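Local coordinates for NAD-dependent aldehyde dehydrogenase (Burkholderia multivorans, PDB 5UJU) that oxidises aldehydes to carboxylic acids with NAD+ as the electron acceptor, at the interface of chains A and B. Residues are numbered along the deposited sequence; one frame, centred on the assembly and turned at random. Chains: chain A/B, NAD-dependent aldehyde dehydrogenase.

Contact 1: the interface of chains A and B. Residues chain A 526, 529-530; chain B 184, 198, 200, 558, 560.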
loop_
_atom_site.group_PDB
_atom_site.type_symbol
_atom_site.label_atom_id
_atom_site.label_comp_id
_atom_site.label_asym_id
_atom_site.label_seq_id
_atom_site.Cartn_x
_atom_site.Cartn_y
_atom_site.Cartn_z
ATOM N N ALA A 526 9.687 -18.419 -10.344
ATOM C CA ALA A 526 10.524 -18.736 -9.195
ATOM C C ALA A 526 10.430 -17.614 -8.175
ATOM O O ALA A 526 10.576 -16.435 -8.527
ATOM C CB ALA A 526 11.980 -18.948 -9.613
ATOM N N SER A 529 12.838 -14.078 -7.524
ATOM C CA SER A 529 13.316 -13.556 -8.798
ATOM C C SER A 529 12.143 -13.063 -9.646
ATOM O O SER A 529 12.152 -11.917 -10.114
ATOM C CB SER A 529 14.135 -14.617 -9.537
ATOM O OG SER A 529 14.665 -14.109 -10.758
ATOM N N ASP A 530 11.109 -13.895 -9.811
ATOM C CA ASP A 530 9.970 -13.566 -10.662
ATOM C C ASP A 530 8.836 -12.988 -9.818
ATOM O O ASP A 530 8.314 -13.664 -8.925
ATOM C CB ASP A 530 9.489 -14.802 -11.422
ATOM C CG ASP A 530 10.598 -15.449 -12.249
ATOM O OD1 ASP A 530 11.387 -14.716 -12.888
ATOM O OD2 ASP A 530 10.687 -16.693 -12.250
ATOM N N TRP B 184 19.857 -15.368 -13.414
ATOM C CA TRP B 184 19.130 -16.426 -12.721
ATOM C C TRP B 184 19.625 -17.757 -13.263
ATOM O O TRP B 184 19.405 -18.072 -14.436
ATOM C CB TRP B 184 17.629 -16.249 -12.928
ATOM C CG TRP B 184 16.746 -17.198 -12.158
ATOM C CD1 TRP B 184 16.196 -16.987 -10.919
ATOM C CD2 TRP B 184 16.282 -18.488 -12.587
ATOM N NE1 TRP B 184 15.431 -18.068 -10.551
ATOM C CE2 TRP B 184 15.461 -19.001 -11.557
ATOM C CE3 TRP B 184 16.481 -19.259 -13.738
ATOM C CZ2 TRP B 184 14.846 -20.250 -11.642
ATOM C CZ3 TRP B 184 15.865 -20.511 -13.823
ATOM C CH2 TRP B 184 15.061 -20.991 -12.778
ATOM N N LYS B 198 17.095 -11.890 -16.308
ATOM C CA LYS B 198 15.907 -11.145 -15.949
ATOM C C LYS B 198 16.198 -9.664 -16.125
ATOM O O LYS B 198 17.322 -9.204 -15.927
ATOM C CB LYS B 198 15.481 -11.426 -14.506
ATOM C CG LYS B 198 15.462 -12.897 -14.109
ATOM C CD LYS B 198 14.438 -13.679 -14.901
ATOM C CE LYS B 198 14.408 -15.138 -14.474
ATOM N NZ LYS B 198 13.797 -15.361 -13.123
ATOM N N TYR B 200 14.237 -5.839 -15.232
ATOM C CA TYR B 200 13.189 -5.225 -14.425
ATOM C C TYR B 200 13.048 -3.767 -14.827
ATOM O O TYR B 200 14.034 -3.022 -14.822
ATOM C CB TYR B 200 13.494 -5.360 -12.929
ATOM C CG TYR B 200 13.730 -6.802 -12.518
ATOM C CD1 TYR B 200 12.663 -7.648 -12.220
ATOM C CD2 TYR B 200 15.020 -7.322 -12.451
ATOM C CE1 TYR B 200 12.874 -8.980 -11.852
ATOM C CE2 TYR B 200 15.246 -8.636 -12.073
ATOM C CZ TYR B 200 14.172 -9.468 -11.787
ATOM O OH TYR B 200 14.402 -10.780 -11.426
ATOM N N GLN B 558 8.663 -7.121 -15.490
ATOM C CA GLN B 558 9.887 -7.857 -15.772
ATOM C C GLN B 558 9.828 -8.572 -17.117
ATOM O O GLN B 558 8.758 -8.810 -17.678
ATOM C CB GLN B 558 10.171 -8.892 -14.683
ATOM C CG GLN B 558 9.248 -10.094 -14.721
ATOM C CD GLN B 558 9.687 -11.182 -13.746
ATOM O OE1 GLN B 558 9.746 -10.960 -12.533
ATOM N NE2 GLN B 558 10.002 -12.363 -14.280
ATOM N N ARG B 560 12.133 -12.028 -19.110
ATOM C CA ARG B 560 13.145 -13.063 -18.955
ATOM C C ARG B 560 13.460 -13.670 -20.306
ATOM O O ARG B 560 12.594 -13.766 -21.179
ATOM C CB ARG B 560 12.712 -14.176 -17.992
ATOM C CG ARG B 560 11.449 -14.900 -18.401
ATOM C CD ARG B 560 11.016 -15.907 -17.335
ATOM N NE ARG B 560 9.680 -16.424 -17.599
ATOM C CZ ARG B 560 9.091 -17.380 -16.888
ATOM N NH1 ARG B 560 9.716 -17.942 -15.852
ATOM N NH2 ARG B 560 7.869 -17.775 -17.210
#

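Contact 2: the interface of chains A and B. Residues chain A 174, 547-548, 551; chain B 174, 547, 551-552, 555.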
loop_
_atom_site.group_PDB
_atom_site.type_symbol
_atom_site.label_atom_id
_atom_site.label_comp_id
_atom_site.label_asym_id
_atom_site.label_seq_id
_atom_site.Cartn_x
_atom_site.Cartn_y
_atom_site.Cartn_z
ATOM N N GLN A 174 11.044 -4.456 5.608
ATOM C CA GLN A 174 10.446 -3.202 6.065
ATOM C C GLN A 174 10.582 -3.018 7.578
ATOM O O GLN A 174 10.860 -1.911 8.051
ATOM C CB GLN A 174 8.960 -3.147 5.697
ATOM C CG GLN A 174 8.649 -3.157 4.232
ATOM C CD GLN A 174 9.349 -2.013 3.537
ATOM O OE1 GLN A 174 9.537 -0.942 4.122
ATOM N NE2 GLN A 174 9.710 -2.211 2.288
ATOM N N ALA A 547 7.492 -4.676 -1.863
ATOM C CA ALA A 547 7.327 -3.840 -0.677
ATOM C C ALA A 547 5.870 -3.466 -0.459
ATOM O O ALA A 547 5.388 -3.478 0.676
ATOM C CB ALA A 547 8.195 -2.586 -0.784
ATOM N N ALA A 548 5.154 -3.107 -1.527
ATOM C CA ALA A 548 3.759 -2.726 -1.362
ATOM C C ALA A 548 2.931 -3.887 -0.829
ATOM O O ALA A 548 1.901 -3.669 -0.189
ATOM C CB ALA A 548 3.171 -2.232 -2.689
ATOM N N ALA A 551 4.073 -3.549 3.253
ATOM C CA ALA A 551 4.385 -2.353 4.033
ATOM C C ALA A 551 3.173 -1.749 4.722
ATOM O O ALA A 551 3.341 -0.962 5.659
ATOM C CB ALA A 551 5.030 -1.285 3.146
ATOM N N GLN B 174 12.795 2.733 -1.712
ATOM C CA GLN B 174 12.155 1.571 -2.324
ATOM C C GLN B 174 12.772 1.275 -3.692
ATOM O O GLN B 174 13.113 0.126 -3.995
ATOM C CB GLN B 174 10.649 1.809 -2.495
ATOM C CG GLN B 174 9.948 2.332 -1.250
ATOM C CD GLN B 174 10.188 1.500 0.001
ATOM O OE1 GLN B 174 10.250 0.269 -0.045
ATOM N NE2 GLN B 174 10.402 2.192 1.123
ATOM N N ALA B 547 7.136 3.605 4.184
ATOM C CA ALA B 547 7.252 2.798 2.975
ATOM C C ALA B 547 5.909 2.663 2.266
ATOM O O ALA B 547 5.837 2.770 1.031
ATOM C CB ALA B 547 7.813 1.418 3.323
ATOM N N ALA B 551 5.340 2.957 -1.788
ATOM C CA ALA B 551 5.727 1.715 -2.444
ATOM C C ALA B 551 4.747 1.257 -3.525
ATOM O O ALA B 551 5.111 0.398 -4.328
ATOM C CB ALA B 551 5.877 0.598 -1.410
ATOM N N ASN B 552 3.514 1.762 -3.524
ATOM C CA ASN B 552 2.480 1.364 -4.467
ATOM C C ASN B 552 2.341 2.316 -5.650
ATOM O O ASN B 552 1.541 2.036 -6.551
ATOM C CB ASN B 552 1.128 1.245 -3.753
ATOM C CG ASN B 552 0.315 0.041 -4.224
ATOM O OD1 ASN B 552 0.793 -0.796 -4.997
ATOM N ND2 ASN B 552 -0.912 -0.060 -3.739
ATOM N N ARG B 555 5.098 0.303 -10.277
ATOM C CA ARG B 555 5.082 -1.147 -10.401
ATOM C C ARG B 555 6.343 -1.583 -11.137
ATOM O O ARG B 555 7.085 -0.764 -11.688
ATOM C CB ARG B 555 3.825 -1.655 -11.134
ATOM C CG ARG B 555 2.482 -1.217 -10.526
ATOM C CD ARG B 555 2.106 -2.038 -9.275
ATOM N NE ARG B 555 2.949 -1.704 -8.130
ATOM C CZ ARG B 555 3.305 -2.565 -7.177
ATOM N NH1 ARG B 555 4.102 -2.164 -6.188
ATOM N NH2 ARG B 555 2.901 -3.830 -7.230
HETATM O O HOH W 1 6.619 -2.053 -4.060
#

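Contact 1: the interface of chains A and B
A:Asp530 and A:Ser529, on a loop of chain A, meet polar side chains and the indole of B:Trp184 on strands 181-188, 191-204 and 554-562 of chain B. The tight part centres on the ammonium of B:Lys198. NZ stands 2.5 Å from carboxylate oxygen OD1 of A:Asp530, a very short salt bridge that approaches on the syn side, 30° out of the carboxylate plane. The same nitrogen donates to the hydroxyl OG of A:Ser529 at 2.8 Å, and it lies over a face of the B:Trp184 indole, toward the rim. The lysine chain gets there by bending at chi2 and again at chi4 (72°), with a straight stretch between. OD1 also accepts from the amide NE2 of B:Gln558 at 3.1 Å; this donor comes from the opposite face of the carboxylate, so the oxygen is gripped from above and below. OD1 lies close to the plane of the B:Gln558 amide, which is itself turned 59° from the carboxylate. Beside the lysine, CB of A:Ser529 packs 3.4 Å from CD1 of B:Trp184, while the phenol OH of B:Tyr200 donates to the backbone O of A:Ser529 at 2.8 Å, from above the carbonyl plane.

The looser part is at OD2. B:Arg560 brings NH1 only to 3.9 Å of OD2 of A:Asp530, a long-range salt bridge with crossed planes, and A:Ala526 merely rests its methyl against the indole. B:Lys198 and B:Arg560 together would probably favour a charged carboxylate. Within chain A, the backbone N of A:Ala526 donates to OD2 of A:Asp530 at 2.8 Å, on the anti side, helping, with the two donors at OD1, to set the carboxylate's rotation.

Contact 2: the interface of chains A and B
A:Ala548, with 56 Å² of its surface hidden by the partner, faces B:Ala551, with 35 Å²; this pair and B:Ala547, at 29 Å², form the core of the patch. The methyl of B:Ala551 lies against the backbone of A:Ala548, its CB 3.9 Å from CA of that residue. In the opposite sense, CB of A:Ala548 points toward the polar chain that follows B:Ala551, meeting the amide oxygen OD1 of B:Asn552 at 3.6 Å. NH1 of B:Arg555 approaches the same methyl at a similar range. The arginine chain is bent at both chi2 (-78°) and chi3, which folds the guanidinium back over this spot; OD1 of B:Asn552 sits above one of its faces, toward the rim. A water ties the backbones together: it is 3.1 Å from N of A:Ala548 and 2.9 Å from O of B:Ala551, bridging two polar groups that do not bond directly.

B:Ala547 carries the neighbouring part. Its CB packs 3.9 Å from CB of A:Ala551, a methyl-to-methyl contact, and 3.8 Å from the amide carbon CD of A:Gln174. The reciprocal methyl of A:Ala547 lies beside OE1 of B:Gln174 and CB of B:Ala551. The two copies of Gln174 face one another near the two-fold relation between the chains. Each glutamine side chain bends at chi2, bringing its amide toward the partner, and the amide planes stand 37° apart. NE2 of A:Gln174 reaches OE1 of B:Gln174 at 3.4 Å, only a weak hydrogen bond, so the patch rests mainly on the alanine packing and the bridging water. In the fold, Gln174 lies in the last turn of helix 158-175, while the alanines belong to short helix 547-550 and the turn after it, immediately before strand 554-562 in each chain.

The C-alpha centres of contact 1 and contact 2 lie about 18 Å apart along the same two-fold interface. Strand 554-562 of chain B connects them: B:Arg555, near its start, belongs to contact 2, whereas B:Gln558 and B:Arg560, farther along, serve contact 1. The characters differ, since contact 2 brings like segments of the two chains together through small side chains, while contact 1 sets strands of one chain against a loop of the other through charged and polar groups. Each recurs with the chains exchanged, consistent with a dimer held by reciprocal strands, although the coordinates alone do not establish the oligomer in solution.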